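Local coordinates for probable ribosomal RNA small subunit methyltransferase (Thermus thermophilus, PDB 3DMH), which transfers a methyl group from S-adenosylmethionine to the N2 atom of a guanosine in 16S ribosomal RNA, at residues 136-141 against 168-173. Numbering follows the deposited sequence.
Sequences YLAGDK and YRVALL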
ATOM      1  N   TYR A 136       3.788  22.572  -0.783  1.00 18.08           N
ATOM      2  CA  TYR A 136       4.825  22.144   0.151  1.00 18.42           C
ATOM      3  C   TYR A 136       5.233  20.752  -0.261  1.00 18.80           C
ATOM      4  O   TYR A 136       4.387  19.857  -0.327  1.00 18.99           O
ATOM      5  CB  TYR A 136       4.292  22.066   1.588  1.00 19.07           C
ATOM      6  CG  TYR A 136       4.274  23.377   2.311  1.00 19.06           C
ATOM      7  CD1 TYR A 136       5.449  23.935   2.830  1.00 20.05           C
ATOM      8  CD2 TYR A 136       3.086  24.069   2.489  1.00 18.38           C
ATOM      9  CE1 TYR A 136       5.432  25.156   3.503  1.00 21.22           C
ATOM     10  CE2 TYR A 136       3.051  25.292   3.154  1.00 21.15           C
ATOM     11  CZ  TYR A 136       4.219  25.831   3.658  1.00 21.19           C
ATOM     12  OH  TYR A 136       4.163  27.037   4.327  1.00 23.40           O
ATOM     13  N   LEU A 137       6.514  20.595  -0.582  1.00 18.24           N
ATOM     14  CA  LEU A 137       7.045  19.326  -1.062  1.00 18.64           C
ATOM     15  C   LEU A 137       8.109  18.851  -0.086  1.00 18.96           C
ATOM     16  O   LEU A 137       9.097  19.542   0.141  1.00 19.40           O
ATOM     17  CB  LEU A 137       7.653  19.508  -2.465  1.00 18.64           C
ATOM     18  CG  LEU A 137       8.080  18.222  -3.166  1.00 19.12           C
ATOM     19  CD1 LEU A 137       6.871  17.425  -3.634  1.00 21.43           C
ATOM     20  CD2 LEU A 137       9.012  18.579  -4.322  1.00 19.76           C
ATOM     21  N   ALA A 138       7.925  17.670   0.503  1.00 19.00           N
ATOM     22  CA  ALA A 138       8.897  17.212   1.489  1.00 19.01           C
ATOM     23  C   ALA A 138       9.487  15.867   1.106  1.00 19.31           C
ATOM     24  O   ALA A 138       8.835  15.035   0.478  1.00 18.72           O
ATOM     25  CB  ALA A 138       8.259  17.113   2.884  1.00 19.88           C
ATOM     26  N   GLY A 139      10.739  15.640   1.485  1.00 19.47           N
ATOM     27  CA  GLY A 139      11.332  14.339   1.202  1.00 19.64           C
ATOM     28  C   GLY A 139      12.730  14.191   1.757  1.00 20.15           C
ATOM     29  O   GLY A 139      13.097  14.856   2.732  1.00 20.01           O
ATOM     30  N   ASP A 140      13.495  13.325   1.104  1.00 20.67           N
ATOM     31  CA  ASP A 140      14.758  12.806   1.620  1.00 21.77           C
ATOM     32  C   ASP A 140      15.783  12.869   0.491  1.00 22.05           C
ATOM     33  O   ASP A 140      15.559  12.330  -0.591  1.00 22.27           O
ATOM     34  CB  ASP A 140      14.498  11.350   2.053  1.00 22.17           C
ATOM     35  CG  ASP A 140      15.690  10.688   2.743  1.00 22.65           C
ATOM     36  OD1 ASP A 140      16.833  11.179   2.664  1.00 25.30           O
ATOM     37  OD2 ASP A 140      15.451   9.624   3.355  1.00 25.97           O
ATOM     38  N   LYS A 141      16.902  13.553   0.721  1.00 22.54           N
ATOM     39  CA  LYS A 141      17.923  13.620  -0.308  1.00 23.52           C
ATOM     40  C   LYS A 141      18.502  12.246  -0.662  1.00 23.67           C
ATOM     41  O   LYS A 141      18.999  12.061  -1.772  1.00 24.06           O
ATOM     42  CB  LYS A 141      19.031  14.596   0.088  1.00 23.56           C
ATOM     43  CG  LYS A 141      18.678  16.056  -0.166  1.00 25.51           C
ATOM     44  CD  LYS A 141      19.697  16.977   0.480  1.00 29.12           C
ATOM     45  CE  LYS A 141      21.048  16.941  -0.219  1.00 30.58           C
ATOM     46  NZ  LYS A 141      21.060  17.752  -1.468  1.00 33.72           N
ATOM     47  N   TYR A 168      16.778  15.432   5.316  1.00 21.73           N
ATOM     48  CA  TYR A 168      15.347  15.697   5.102  1.00 21.48           C
ATOM     49  C   TYR A 168      15.115  17.149   4.734  1.00 21.25           C
ATOM     50  O   TYR A 168      15.782  18.050   5.266  1.00 21.39           O
ATOM     51  CB  TYR A 168      14.519  15.282   6.324  1.00 22.11           C
ATOM     52  CG  TYR A 168      14.833  13.866   6.742  1.00 22.66           C
ATOM     53  CD1 TYR A 168      14.397  12.781   5.970  1.00 22.25           C
ATOM     54  CD2 TYR A 168      15.598  13.612   7.877  1.00 23.72           C
ATOM     55  CE1 TYR A 168      14.718  11.480   6.328  1.00 24.05           C
ATOM     56  CE2 TYR A 168      15.911  12.309   8.250  1.00 23.68           C
ATOM     57  CZ  TYR A 168      15.473  11.257   7.472  1.00 23.61           C
ATOM     58  OH  TYR A 168      15.792   9.970   7.850  1.00 25.03           O
ATOM     59  N   ARG A 169      14.179  17.370   3.811  1.00 20.50           N
ATOM     60  CA  ARG A 169      13.928  18.703   3.258  1.00 20.18           C
ATOM     61  C   ARG A 169      12.438  18.957   3.145  1.00 20.16           C
ATOM     62  O   ARG A 169      11.667  18.027   2.884  1.00 20.35           O
ATOM     63  CB  ARG A 169      14.509  18.817   1.847  1.00 20.64           C
ATOM     64  CG  ARG A 169      16.024  18.713   1.733  1.00 20.49           C
ATOM     65  CD  ARG A 169      16.691  19.928   2.354  1.00 22.37           C
ATOM     66  NE  ARG A 169      18.152  19.887   2.233  1.00 22.10           N
ATOM     67  CZ  ARG A 169      18.967  19.220   3.050  1.00 22.07           C
ATOM     68  NH1 ARG A 169      18.488  18.522   4.071  1.00 21.66           N
ATOM     69  NH2 ARG A 169      20.281  19.260   2.844  1.00 24.05           N
ATOM     70  N   VAL A 170      12.057  20.222   3.321  1.00 19.88           N
ATOM     71  CA  VAL A 170      10.761  20.734   2.863  1.00 20.21           C
ATOM     72  C   VAL A 170      11.029  21.932   1.969  1.00 20.29           C
ATOM     73  O   VAL A 170      11.822  22.816   2.332  1.00 20.57           O
ATOM     74  CB  VAL A 170       9.860  21.208   4.013  1.00 20.37           C
ATOM     75  CG1 VAL A 170       8.476  21.613   3.468  1.00 20.04           C
ATOM     76  CG2 VAL A 170       9.720  20.135   5.083  1.00 21.06           C
ATOM     77  N   ALA A 171      10.390  21.931   0.802  1.00 20.48           N
ATOM     78  CA  ALA A 171      10.397  23.069  -0.099  1.00 20.05           C
ATOM     79  C   ALA A 171       9.005  23.646  -0.287  1.00 20.09           C
ATOM     80  O   ALA A 171       7.996  22.947  -0.133  1.00 19.21           O
ATOM     81  CB  ALA A 171      10.986  22.683  -1.440  1.00 20.28           C
ATOM     82  N   LEU A 172       8.969  24.930  -0.637  1.00 18.73           N
ATOM     83  CA  LEU A 172       7.728  25.605  -0.981  1.00 19.12           C
ATOM     84  C   LEU A 172       7.822  26.096  -2.422  1.00 18.59           C
ATOM     85  O   LEU A 172       8.837  26.693  -2.814  1.00 19.23           O
ATOM     86  CB  LEU A 172       7.466  26.759  -0.013  1.00 18.85           C
ATOM     87  CG  LEU A 172       6.130  27.503  -0.135  1.00 19.71           C
ATOM     88  CD1 LEU A 172       4.925  26.552  -0.031  1.00 18.94           C
ATOM     89  CD2 LEU A 172       6.057  28.582   0.938  1.00 19.48           C
ATOM     90  N   LEU A 173       6.776  25.823  -3.196  1.00 18.64           N
ATOM     91  CA  LEU A 173       6.723  26.208  -4.617  1.00 18.66           C
ATOM     92  C   LEU A 173       5.428  26.921  -4.991  1.00 18.99           C
ATOM     93  O   LEU A 173       4.403  26.743  -4.330  1.00 18.24           O
ATOM     94  CB  LEU A 173       6.907  24.979  -5.523  1.00 19.01           C
ATOM     95  CG  LEU A 173       8.142  24.082  -5.350  1.00 18.34           C
ATOM     96  CD1 LEU A 173       7.843  22.869  -4.462  1.00 18.04           C
ATOM     97  CD2 LEU A 173       8.622  23.609  -6.701  1.00 19.27           C
TER
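L172 lays its CD1 methyl over the centre of the Y136 ring. In this CH-pi contact L172 CD1 is 3.6 Å from the centroid of the Y136 ring and almost on its normal. L172 CG is anti to the backbone N (chi1 -174°), and from there CD1 reaches over the ring. V170 meets the same ring at its edge, with V170 CG1 3.9 Å from Y136 CD1. The Y136 hydroxyl is hydrogen-bonded to the backbone N of E43. On this face of the sheet, A138 CB also touches V170 CG2, and helix 33-41 covers both residues. Strands 136-140 and 168-173 run antiparallel. L137 with A171 and G139 with R169 are the hydrogen-bonded pairs, each closed by two backbone bonds. L137 N is 2.8 Å from A171 O, and R169 N is 2.9 Å from G139 O. In the seven-stranded sheet of order 3-2-1-4-5-7-6, these are strands 5 and 7, where the final hairpin of a Rossmann-like methyltransferase joins its parallel strands. The contact lies away from the ligand sites. On the opposite face, L137 CB meets L173 CD1 at 3.9 Å, and helix 145-156 packs on A171 and L173. The K141 chain crosses the R169 guanidinium, with K141 CD 3.3 Å from R169 NH2, over one face toward the rim. K141 NZ forms a salt bridge with E146, which probably eases the nearby like charges. R169 NH1 bonds G166 O and Y168 O. It is 3.0 Å from Y168 O and sits above that carbonyl plane. D140 and Y168 lie side by side, their carboxylate and ring planes 55° apart, and D140 OD2 comes 3.6 Å from Y168 CE1. D140 OD1 accepts a hydrogen bond from N142 N.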